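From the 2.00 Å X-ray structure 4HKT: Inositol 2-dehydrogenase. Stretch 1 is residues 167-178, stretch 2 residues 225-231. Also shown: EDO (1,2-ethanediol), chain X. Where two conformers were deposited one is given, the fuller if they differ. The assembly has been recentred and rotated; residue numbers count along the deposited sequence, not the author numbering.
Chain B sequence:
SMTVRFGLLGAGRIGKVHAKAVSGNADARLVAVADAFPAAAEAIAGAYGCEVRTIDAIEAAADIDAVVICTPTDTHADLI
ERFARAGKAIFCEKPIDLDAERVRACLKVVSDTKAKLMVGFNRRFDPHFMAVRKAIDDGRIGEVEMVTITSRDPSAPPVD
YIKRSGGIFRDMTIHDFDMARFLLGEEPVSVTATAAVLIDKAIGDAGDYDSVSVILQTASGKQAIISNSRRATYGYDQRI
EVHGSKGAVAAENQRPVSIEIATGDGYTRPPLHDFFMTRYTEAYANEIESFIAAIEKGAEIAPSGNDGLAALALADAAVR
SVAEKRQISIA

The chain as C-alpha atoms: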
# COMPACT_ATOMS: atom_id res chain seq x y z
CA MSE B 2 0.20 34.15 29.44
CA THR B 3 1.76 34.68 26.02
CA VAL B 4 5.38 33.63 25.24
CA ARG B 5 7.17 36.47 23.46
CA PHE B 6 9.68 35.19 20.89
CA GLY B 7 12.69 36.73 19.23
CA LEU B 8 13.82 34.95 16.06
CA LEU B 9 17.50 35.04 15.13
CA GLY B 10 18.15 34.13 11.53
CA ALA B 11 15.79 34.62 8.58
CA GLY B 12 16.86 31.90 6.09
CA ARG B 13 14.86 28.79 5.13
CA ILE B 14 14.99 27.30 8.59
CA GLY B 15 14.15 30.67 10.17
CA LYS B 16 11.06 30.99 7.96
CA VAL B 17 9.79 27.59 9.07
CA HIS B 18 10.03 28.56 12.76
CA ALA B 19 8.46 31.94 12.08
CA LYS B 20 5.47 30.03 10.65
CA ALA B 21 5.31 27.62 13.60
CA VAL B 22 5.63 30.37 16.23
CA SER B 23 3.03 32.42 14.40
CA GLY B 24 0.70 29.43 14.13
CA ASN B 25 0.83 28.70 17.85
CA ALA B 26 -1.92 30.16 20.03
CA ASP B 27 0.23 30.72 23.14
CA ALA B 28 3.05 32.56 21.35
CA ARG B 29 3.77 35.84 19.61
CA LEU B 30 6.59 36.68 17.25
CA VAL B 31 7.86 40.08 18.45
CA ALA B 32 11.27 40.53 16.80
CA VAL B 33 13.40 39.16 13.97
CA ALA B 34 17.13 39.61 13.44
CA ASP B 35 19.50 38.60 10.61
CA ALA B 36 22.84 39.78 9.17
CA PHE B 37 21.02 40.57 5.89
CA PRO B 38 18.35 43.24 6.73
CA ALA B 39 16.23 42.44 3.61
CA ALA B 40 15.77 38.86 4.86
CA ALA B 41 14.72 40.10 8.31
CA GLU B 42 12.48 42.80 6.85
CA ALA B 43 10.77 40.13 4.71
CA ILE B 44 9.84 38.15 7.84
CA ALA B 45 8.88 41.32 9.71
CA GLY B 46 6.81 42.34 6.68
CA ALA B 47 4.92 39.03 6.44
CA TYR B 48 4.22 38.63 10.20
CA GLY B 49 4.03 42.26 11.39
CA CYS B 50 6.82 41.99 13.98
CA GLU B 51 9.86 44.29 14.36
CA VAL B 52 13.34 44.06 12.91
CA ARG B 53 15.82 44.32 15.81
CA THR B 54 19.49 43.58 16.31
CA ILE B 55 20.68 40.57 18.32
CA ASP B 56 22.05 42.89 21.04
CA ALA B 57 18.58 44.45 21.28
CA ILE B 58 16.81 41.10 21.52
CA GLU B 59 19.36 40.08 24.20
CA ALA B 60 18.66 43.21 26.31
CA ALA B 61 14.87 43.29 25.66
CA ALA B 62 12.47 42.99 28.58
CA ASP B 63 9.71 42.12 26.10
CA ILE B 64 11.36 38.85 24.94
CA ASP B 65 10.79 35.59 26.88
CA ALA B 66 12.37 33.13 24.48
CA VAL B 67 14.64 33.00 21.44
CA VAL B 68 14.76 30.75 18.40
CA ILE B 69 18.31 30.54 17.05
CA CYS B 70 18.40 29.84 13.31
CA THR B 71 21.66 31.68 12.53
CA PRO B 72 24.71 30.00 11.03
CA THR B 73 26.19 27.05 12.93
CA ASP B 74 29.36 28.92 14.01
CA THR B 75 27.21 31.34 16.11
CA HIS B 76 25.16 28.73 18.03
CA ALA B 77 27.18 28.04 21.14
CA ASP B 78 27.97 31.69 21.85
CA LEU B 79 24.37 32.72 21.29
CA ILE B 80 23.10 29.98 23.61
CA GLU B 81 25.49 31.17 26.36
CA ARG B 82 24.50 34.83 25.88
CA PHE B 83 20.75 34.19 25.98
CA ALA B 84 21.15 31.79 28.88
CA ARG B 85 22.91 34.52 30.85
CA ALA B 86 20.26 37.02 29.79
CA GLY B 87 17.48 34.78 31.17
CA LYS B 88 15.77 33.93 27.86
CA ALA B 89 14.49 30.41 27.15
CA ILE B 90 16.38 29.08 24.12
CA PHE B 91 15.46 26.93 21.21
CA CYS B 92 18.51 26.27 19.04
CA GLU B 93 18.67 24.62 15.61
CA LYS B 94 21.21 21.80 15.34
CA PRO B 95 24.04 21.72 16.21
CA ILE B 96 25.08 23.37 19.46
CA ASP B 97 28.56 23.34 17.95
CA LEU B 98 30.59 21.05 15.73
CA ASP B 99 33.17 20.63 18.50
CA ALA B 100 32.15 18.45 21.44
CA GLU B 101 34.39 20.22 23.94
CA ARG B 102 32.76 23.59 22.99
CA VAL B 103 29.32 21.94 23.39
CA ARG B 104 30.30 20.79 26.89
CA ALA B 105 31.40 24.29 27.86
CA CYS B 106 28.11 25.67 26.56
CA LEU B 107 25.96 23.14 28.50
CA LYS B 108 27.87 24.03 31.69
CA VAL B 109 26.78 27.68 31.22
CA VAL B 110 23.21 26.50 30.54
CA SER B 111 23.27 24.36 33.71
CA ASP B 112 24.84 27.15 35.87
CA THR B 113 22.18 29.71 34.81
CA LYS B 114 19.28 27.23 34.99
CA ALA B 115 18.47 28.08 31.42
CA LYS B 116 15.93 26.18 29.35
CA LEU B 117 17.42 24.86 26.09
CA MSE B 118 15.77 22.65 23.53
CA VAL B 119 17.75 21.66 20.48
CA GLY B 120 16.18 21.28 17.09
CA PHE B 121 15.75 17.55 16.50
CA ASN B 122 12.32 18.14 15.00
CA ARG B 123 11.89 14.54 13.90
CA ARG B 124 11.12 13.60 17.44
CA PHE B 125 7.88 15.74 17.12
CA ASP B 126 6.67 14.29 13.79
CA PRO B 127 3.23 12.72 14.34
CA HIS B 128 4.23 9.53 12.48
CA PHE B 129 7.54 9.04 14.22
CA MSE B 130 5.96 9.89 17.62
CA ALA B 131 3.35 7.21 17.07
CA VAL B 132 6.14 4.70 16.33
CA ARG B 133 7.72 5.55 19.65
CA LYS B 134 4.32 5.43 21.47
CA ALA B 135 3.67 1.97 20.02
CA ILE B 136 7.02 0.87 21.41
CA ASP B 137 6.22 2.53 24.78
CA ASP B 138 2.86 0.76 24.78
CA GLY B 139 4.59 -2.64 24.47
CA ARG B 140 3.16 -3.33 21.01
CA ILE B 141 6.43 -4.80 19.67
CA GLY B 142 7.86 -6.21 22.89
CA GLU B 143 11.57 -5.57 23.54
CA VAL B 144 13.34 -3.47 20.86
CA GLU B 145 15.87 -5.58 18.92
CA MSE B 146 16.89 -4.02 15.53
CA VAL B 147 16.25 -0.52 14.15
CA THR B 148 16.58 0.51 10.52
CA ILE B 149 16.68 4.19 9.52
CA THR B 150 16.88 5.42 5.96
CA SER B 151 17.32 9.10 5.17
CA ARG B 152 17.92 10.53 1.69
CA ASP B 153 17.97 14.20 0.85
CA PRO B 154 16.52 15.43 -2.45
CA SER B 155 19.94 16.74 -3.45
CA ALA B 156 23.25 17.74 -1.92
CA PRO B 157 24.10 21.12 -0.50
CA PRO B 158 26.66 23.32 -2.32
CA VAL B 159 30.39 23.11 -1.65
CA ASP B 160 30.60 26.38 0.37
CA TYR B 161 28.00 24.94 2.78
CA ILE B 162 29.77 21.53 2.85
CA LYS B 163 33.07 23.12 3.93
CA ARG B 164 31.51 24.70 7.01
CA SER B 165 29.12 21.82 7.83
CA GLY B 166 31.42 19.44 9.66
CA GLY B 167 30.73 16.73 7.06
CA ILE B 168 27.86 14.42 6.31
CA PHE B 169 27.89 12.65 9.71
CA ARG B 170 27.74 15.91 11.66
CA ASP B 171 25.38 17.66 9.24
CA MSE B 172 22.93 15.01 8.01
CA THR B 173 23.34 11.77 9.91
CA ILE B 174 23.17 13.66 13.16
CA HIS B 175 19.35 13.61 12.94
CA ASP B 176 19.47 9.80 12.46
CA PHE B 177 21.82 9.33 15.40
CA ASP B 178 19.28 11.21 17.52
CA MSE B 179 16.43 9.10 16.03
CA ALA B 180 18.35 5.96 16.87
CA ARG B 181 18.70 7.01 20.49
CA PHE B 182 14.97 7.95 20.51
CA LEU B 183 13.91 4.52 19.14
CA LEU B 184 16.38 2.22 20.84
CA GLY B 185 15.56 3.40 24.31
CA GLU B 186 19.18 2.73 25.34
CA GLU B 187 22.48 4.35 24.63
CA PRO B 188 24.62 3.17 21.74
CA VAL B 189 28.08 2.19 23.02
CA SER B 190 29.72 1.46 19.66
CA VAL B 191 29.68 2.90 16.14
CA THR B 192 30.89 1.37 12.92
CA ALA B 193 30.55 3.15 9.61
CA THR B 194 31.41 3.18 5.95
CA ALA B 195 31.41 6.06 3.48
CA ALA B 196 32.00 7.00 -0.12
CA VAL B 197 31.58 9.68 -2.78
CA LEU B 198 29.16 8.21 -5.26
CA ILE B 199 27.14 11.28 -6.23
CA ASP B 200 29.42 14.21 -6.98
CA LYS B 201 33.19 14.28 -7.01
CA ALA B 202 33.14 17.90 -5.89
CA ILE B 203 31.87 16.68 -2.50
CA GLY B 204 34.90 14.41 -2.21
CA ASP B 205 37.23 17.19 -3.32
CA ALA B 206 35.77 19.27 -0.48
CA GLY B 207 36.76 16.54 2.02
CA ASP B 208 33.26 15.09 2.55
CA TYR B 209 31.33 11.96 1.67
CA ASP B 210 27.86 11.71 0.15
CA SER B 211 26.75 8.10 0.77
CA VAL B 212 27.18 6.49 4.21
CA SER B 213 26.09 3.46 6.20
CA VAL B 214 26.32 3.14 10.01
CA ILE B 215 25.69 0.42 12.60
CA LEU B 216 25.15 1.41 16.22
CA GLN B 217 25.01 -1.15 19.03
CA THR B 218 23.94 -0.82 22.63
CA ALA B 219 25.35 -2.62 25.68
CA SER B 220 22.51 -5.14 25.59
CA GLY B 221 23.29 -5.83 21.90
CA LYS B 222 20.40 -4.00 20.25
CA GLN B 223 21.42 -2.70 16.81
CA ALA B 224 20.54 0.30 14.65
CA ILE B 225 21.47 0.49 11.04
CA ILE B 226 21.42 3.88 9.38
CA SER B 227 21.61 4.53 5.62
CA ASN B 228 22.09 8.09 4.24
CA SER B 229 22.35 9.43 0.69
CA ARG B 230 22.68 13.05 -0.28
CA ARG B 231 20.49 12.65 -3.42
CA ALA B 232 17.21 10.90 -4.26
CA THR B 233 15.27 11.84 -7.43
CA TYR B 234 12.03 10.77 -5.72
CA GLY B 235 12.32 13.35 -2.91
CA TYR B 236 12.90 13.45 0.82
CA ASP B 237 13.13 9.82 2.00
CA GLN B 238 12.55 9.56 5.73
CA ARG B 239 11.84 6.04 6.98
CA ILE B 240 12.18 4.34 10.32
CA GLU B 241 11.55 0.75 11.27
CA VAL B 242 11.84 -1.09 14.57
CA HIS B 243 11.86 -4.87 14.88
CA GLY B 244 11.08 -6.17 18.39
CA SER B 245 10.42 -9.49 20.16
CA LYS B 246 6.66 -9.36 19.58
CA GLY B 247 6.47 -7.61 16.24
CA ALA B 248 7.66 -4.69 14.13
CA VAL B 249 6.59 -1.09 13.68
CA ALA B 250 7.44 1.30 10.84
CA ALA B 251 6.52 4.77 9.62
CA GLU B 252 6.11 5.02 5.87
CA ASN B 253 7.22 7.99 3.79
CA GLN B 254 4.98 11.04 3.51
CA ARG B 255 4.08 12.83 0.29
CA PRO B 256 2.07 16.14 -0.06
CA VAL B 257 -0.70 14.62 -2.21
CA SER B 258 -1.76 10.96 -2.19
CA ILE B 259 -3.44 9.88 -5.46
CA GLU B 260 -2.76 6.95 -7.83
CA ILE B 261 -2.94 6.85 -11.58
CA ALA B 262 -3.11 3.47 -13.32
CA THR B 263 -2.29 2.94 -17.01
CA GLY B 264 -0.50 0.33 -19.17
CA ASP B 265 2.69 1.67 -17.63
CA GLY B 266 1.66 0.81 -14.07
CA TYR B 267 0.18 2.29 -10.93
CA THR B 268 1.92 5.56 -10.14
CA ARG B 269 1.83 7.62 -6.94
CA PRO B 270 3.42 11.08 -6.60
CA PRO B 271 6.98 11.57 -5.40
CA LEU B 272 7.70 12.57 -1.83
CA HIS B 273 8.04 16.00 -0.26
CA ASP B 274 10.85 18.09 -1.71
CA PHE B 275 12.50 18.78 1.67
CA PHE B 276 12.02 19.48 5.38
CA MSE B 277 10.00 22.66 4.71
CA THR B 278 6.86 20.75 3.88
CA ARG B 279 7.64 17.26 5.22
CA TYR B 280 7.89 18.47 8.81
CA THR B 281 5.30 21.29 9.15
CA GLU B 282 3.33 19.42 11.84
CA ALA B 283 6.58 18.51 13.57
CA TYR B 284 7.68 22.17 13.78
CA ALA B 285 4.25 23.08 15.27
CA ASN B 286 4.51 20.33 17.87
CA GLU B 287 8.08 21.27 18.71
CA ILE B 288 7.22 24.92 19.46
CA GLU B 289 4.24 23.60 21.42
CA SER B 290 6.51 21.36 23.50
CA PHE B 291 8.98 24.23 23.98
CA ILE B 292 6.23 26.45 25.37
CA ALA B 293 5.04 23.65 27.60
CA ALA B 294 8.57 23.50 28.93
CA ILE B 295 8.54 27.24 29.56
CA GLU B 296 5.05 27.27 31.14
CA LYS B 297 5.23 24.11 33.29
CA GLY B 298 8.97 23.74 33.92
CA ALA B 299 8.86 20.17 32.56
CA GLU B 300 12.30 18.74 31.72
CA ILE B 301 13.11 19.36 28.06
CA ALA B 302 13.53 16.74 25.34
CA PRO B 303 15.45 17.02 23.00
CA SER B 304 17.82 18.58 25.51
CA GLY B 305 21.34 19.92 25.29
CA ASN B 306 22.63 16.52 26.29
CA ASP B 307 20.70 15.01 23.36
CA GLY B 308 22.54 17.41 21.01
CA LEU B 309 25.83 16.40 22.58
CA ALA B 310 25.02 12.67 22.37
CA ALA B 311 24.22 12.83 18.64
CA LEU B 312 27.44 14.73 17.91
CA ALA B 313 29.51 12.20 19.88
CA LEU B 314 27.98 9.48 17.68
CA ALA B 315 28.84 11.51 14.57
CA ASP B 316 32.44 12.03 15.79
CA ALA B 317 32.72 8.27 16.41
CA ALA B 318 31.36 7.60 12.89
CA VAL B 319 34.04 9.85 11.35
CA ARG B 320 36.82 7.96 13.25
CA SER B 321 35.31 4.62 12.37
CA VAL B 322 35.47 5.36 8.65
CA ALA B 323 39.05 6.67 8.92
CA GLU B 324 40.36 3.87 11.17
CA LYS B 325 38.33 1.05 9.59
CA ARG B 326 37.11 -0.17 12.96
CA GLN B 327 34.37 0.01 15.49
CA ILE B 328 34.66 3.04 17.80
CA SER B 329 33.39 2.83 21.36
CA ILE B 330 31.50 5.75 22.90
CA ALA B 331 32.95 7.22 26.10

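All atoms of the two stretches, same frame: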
# COMPACT_ATOMS: atom_id res chain seq x y z
N GLY B 167 30.80 17.97 7.82
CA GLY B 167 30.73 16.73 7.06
C GLY B 167 29.42 16.00 7.28
O GLY B 167 28.64 16.36 8.17
N ILE B 168 29.17 15.02 6.41
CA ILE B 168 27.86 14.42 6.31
C ILE B 168 27.39 13.83 7.65
O ILE B 168 26.19 13.94 8.00
CB ILE B 168 27.81 13.36 5.19
CG1 ILE B 168 26.40 12.85 4.98
CG2 ILE B 168 28.71 12.16 5.53
CD1 ILE B 168 26.26 12.06 3.70
N PHE B 169 28.30 13.28 8.43
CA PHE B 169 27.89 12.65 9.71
C PHE B 169 27.41 13.68 10.70
O PHE B 169 26.42 13.46 11.39
CB PHE B 169 29.02 11.84 10.29
CG PHE B 169 29.36 10.61 9.47
CD1 PHE B 169 28.41 9.59 9.30
CD2 PHE B 169 30.61 10.45 8.90
CE1 PHE B 169 28.72 8.46 8.57
CE2 PHE B 169 30.92 9.32 8.16
CZ PHE B 169 29.97 8.32 8.00
N ARG B 170 28.11 14.81 10.77
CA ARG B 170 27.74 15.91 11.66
C ARG B 170 26.55 16.71 11.15
O ARG B 170 25.80 17.26 11.95
CB ARG B 170 28.94 16.81 11.94
CG ARG B 170 30.10 16.05 12.55
CD ARG B 170 31.18 16.97 13.14
NE ARG B 170 32.33 16.24 13.68
CZ ARG B 170 33.39 15.84 13.00
NH1 ARG B 170 33.48 16.07 11.70
NH2 ARG B 170 34.38 15.17 13.63
N ASP B 171 26.37 16.77 9.84
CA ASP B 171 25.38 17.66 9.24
C ASP B 171 24.07 16.97 8.93
O ASP B 171 23.00 17.60 9.08
CB ASP B 171 25.90 18.33 7.98
CG ASP B 171 24.89 19.30 7.37
OD1 ASP B 171 24.67 20.36 7.98
OD2 ASP B 171 24.31 19.03 6.28
N MSE B 172 24.13 15.73 8.45
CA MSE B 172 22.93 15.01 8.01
C MSE B 172 22.62 13.87 8.96
O MSE B 172 21.54 13.80 9.55
CB MSE B 172 23.18 14.45 6.62
CG MSE B 172 21.98 13.68 6.09
SE MSE B 172 22.33 12.99 4.28
CE MSE B 172 20.59 12.11 4.21
N THR B 173 23.58 12.99 9.14
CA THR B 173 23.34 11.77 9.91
C THR B 173 23.04 12.04 11.37
O THR B 173 22.44 11.23 12.07
CB THR B 173 24.54 10.84 9.81
OG1 THR B 173 25.04 10.90 8.48
CG2 THR B 173 24.11 9.40 10.11
N ILE B 174 23.48 13.20 11.83
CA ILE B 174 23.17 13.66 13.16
C ILE B 174 21.69 13.49 13.57
O ILE B 174 21.40 13.07 14.67
CB ILE B 174 23.74 15.11 13.41
CG1 ILE B 174 23.77 15.41 14.90
CG2 ILE B 174 22.97 16.16 12.66
CD1 ILE B 174 24.66 16.57 15.29
N HIS B 175 20.76 13.83 12.69
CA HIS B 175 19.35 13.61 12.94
C HIS B 175 19.02 12.11 13.15
O HIS B 175 18.20 11.77 14.00
CB HIS B 175 18.53 14.07 11.75
CG HIS B 175 18.40 15.54 11.64
ND1 HIS B 175 17.67 16.28 12.55
CD2 HIS B 175 18.85 16.41 10.71
CE1 HIS B 175 17.70 17.55 12.19
NE2 HIS B 175 18.41 17.65 11.08
N ASP B 176 19.66 11.26 12.37
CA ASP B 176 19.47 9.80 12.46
C ASP B 176 20.12 9.19 13.67
O ASP B 176 19.56 8.27 14.22
CB ASP B 176 19.93 9.11 11.22
CG ASP B 176 19.23 9.63 9.98
OD1 ASP B 176 17.98 9.67 9.95
OD2 ASP B 176 19.94 10.06 9.05
N PHE B 177 21.28 9.71 14.10
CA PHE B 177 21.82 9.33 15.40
C PHE B 177 20.86 9.65 16.54
O PHE B 177 20.64 8.83 17.42
CB PHE B 177 23.17 9.96 15.67
CG PHE B 177 24.24 9.58 14.68
CD1 PHE B 177 24.50 8.27 14.37
CD2 PHE B 177 25.03 10.55 14.11
CE1 PHE B 177 25.52 7.93 13.45
CE2 PHE B 177 26.03 10.24 13.22
CZ PHE B 177 26.30 8.92 12.89
N ASP B 178 20.33 10.88 16.56
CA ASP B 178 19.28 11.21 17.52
C ASP B 178 18.04 10.28 17.44
O ASP B 178 17.57 9.79 18.47
CB ASP B 178 18.83 12.65 17.41
CG ASP B 178 17.80 12.98 18.45
OD1 ASP B 178 18.16 13.01 19.64
OD2 ASP B 178 16.61 13.14 18.11
N ILE B 225 20.82 0.27 12.27
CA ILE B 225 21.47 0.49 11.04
C ILE B 225 20.93 1.78 10.46
O ILE B 225 19.70 2.01 10.42
CB ILE B 225 21.11 -0.63 10.06
CG1 ILE B 225 21.52 -1.99 10.59
CG2 ILE B 225 21.80 -0.43 8.74
CD1 ILE B 225 21.07 -3.14 9.70
N ILE B 226 21.82 2.61 9.96
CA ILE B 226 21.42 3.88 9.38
C ILE B 226 22.03 3.93 7.98
O ILE B 226 23.22 3.65 7.78
CB ILE B 226 21.96 5.08 10.16
CG1 ILE B 226 21.34 5.18 11.53
CG2 ILE B 226 21.72 6.37 9.37
CD1 ILE B 226 22.25 5.94 12.47
N SER B 227 21.20 4.30 7.02
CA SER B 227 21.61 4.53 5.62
C SER B 227 21.32 5.99 5.23
O SER B 227 20.21 6.46 5.43
CB SER B 227 20.75 3.61 4.76
OG SER B 227 21.05 3.68 3.41
N ASN B 228 22.30 6.70 4.66
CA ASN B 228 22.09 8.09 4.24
C ASN B 228 22.62 8.24 2.83
O ASN B 228 23.71 7.76 2.54
CB ASN B 228 22.93 9.06 5.04
CG ASN B 228 22.41 9.41 6.41
OD1 ASN B 228 23.06 10.22 7.09
ND2 ASN B 228 21.26 8.91 6.82
N SER B 229 21.89 8.99 2.00
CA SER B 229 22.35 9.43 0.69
C SER B 229 22.00 10.92 0.52
O SER B 229 20.91 11.38 0.90
CB SER B 229 21.73 8.63 -0.45
OG SER B 229 22.13 9.19 -1.74
N ARG B 230 22.93 11.66 -0.03
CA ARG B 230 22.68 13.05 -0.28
C ARG B 230 21.68 13.35 -1.40
O ARG B 230 21.29 14.51 -1.54
CB ARG B 230 23.99 13.78 -0.59
CG ARG B 230 24.81 14.19 0.63
CD ARG B 230 24.04 15.09 1.58
NE ARG B 230 24.91 15.76 2.52
CZ ARG B 230 24.51 16.58 3.47
NH1 ARG B 230 23.22 16.86 3.60
NH2 ARG B 230 25.40 17.13 4.30
N ARG B 231 21.30 12.38 -2.23
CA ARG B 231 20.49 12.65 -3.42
C ARG B 231 19.55 11.50 -3.74
O ARG B 231 19.99 10.34 -3.90
CB ARG B 231 21.37 12.89 -4.66
CG ARG B 231 20.59 13.26 -5.93
CD ARG B 231 20.39 12.12 -6.94
NE ARG B 231 21.66 11.64 -7.54
CZ ARG B 231 22.27 10.51 -7.17
NH1 ARG B 231 21.70 9.75 -6.21
NH2 ARG B 231 23.42 10.12 -7.73
C1 EDO X . 21.27 19.28 5.13
O1 EDO X . 22.35 20.19 5.35
C2 EDO X . 21.23 18.16 6.18
O2 EDO X . 20.53 17.03 5.65

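How does a strand hold a helix that runs against it at 141°, with the two axes no closer than 9.3 Å? It does so mainly through side chains, with the main-chain O of Ser-229 the exception. Along strand 225-229, Ile-226 and Asn-228 point their CA-to-CB bonds toward the helix, while Ser-227 between them points away, as the alternation of a strand requires. The helix answers with Ile-168, Met-172 and Asp-176, which also point toward the strand, and with Thr-173 beside them. Together the stretches bury 494 Å².

Why is an asparagine at the centre of this contact? Its amide offers an acceptor and a donor from one group, and the helix uses both. With chi1 of Asn-228 at -79° (m), the side chain reaches between Thr-173 and Asp-176. Thr-173 OG1 donates to Asn-228 OD1 at a short 2.5 Å, and Asn-228 ND2 donates to Asp-176 OD2 at 2.8 Å. Asn-228 ND2 also donates to Ser-227 O at 3.0 Å, so the amide orientation is fixed from several directions. Asp-176, in the m rotamer, turns OD2 to the asparagine, while its OD1 is satisfied elsewhere in the structure. Such pairing suits a buried site, where an unmatched polar group would be costly.

How does Arg-230, just past the strand, reach the helix? Its CA-to-CB bond points sideways, but m rotamers at chi1 and chi2 followed by t at chi3 bring the guanidinium near the helix. There Arg-230 NH2 forms a salt bridge with Asp-171 OD2 at 3.0 Å, a nearly straight hydrogen bond of 173° at the edge of the guanidinium. The CA-to-CB bond of Asp-171 is also sideways, and its t rotamer carries the carboxylate nearer; Asp-171 OD2 also accepts a very short 2.5 Å hydrogen bond from O1 of the bound ethanediol. Met-172 CB lies over one face of the guanidinium, and Ile-168 CD1 packs 4.0 Å from Arg-230 CG, so the aliphatic part of the arginine is covered too.

What fills the space around these polar links? Met-172, a selenomethionine, is fully extended, with all three chi angles t. That shape carries the chain across the end of the strand, placing Met-172 SE 3.8 Å from Arg-230 CD and Met-172 CE 3.4 Å from Ser-229 O. At the other end, Ile-226 supplies branched apolar bulk: Ile-226 CG2 lies 3.8 Å from Asp-176 CB and 3.9 Å from Thr-173 CG2, and Ile-226 CD1 meets Phe-177 CD1 at 3.8 Å. The CA-to-CB bond of Phe-177 points sideways, yet its ring comes nearer to the strand and closes this apolar end.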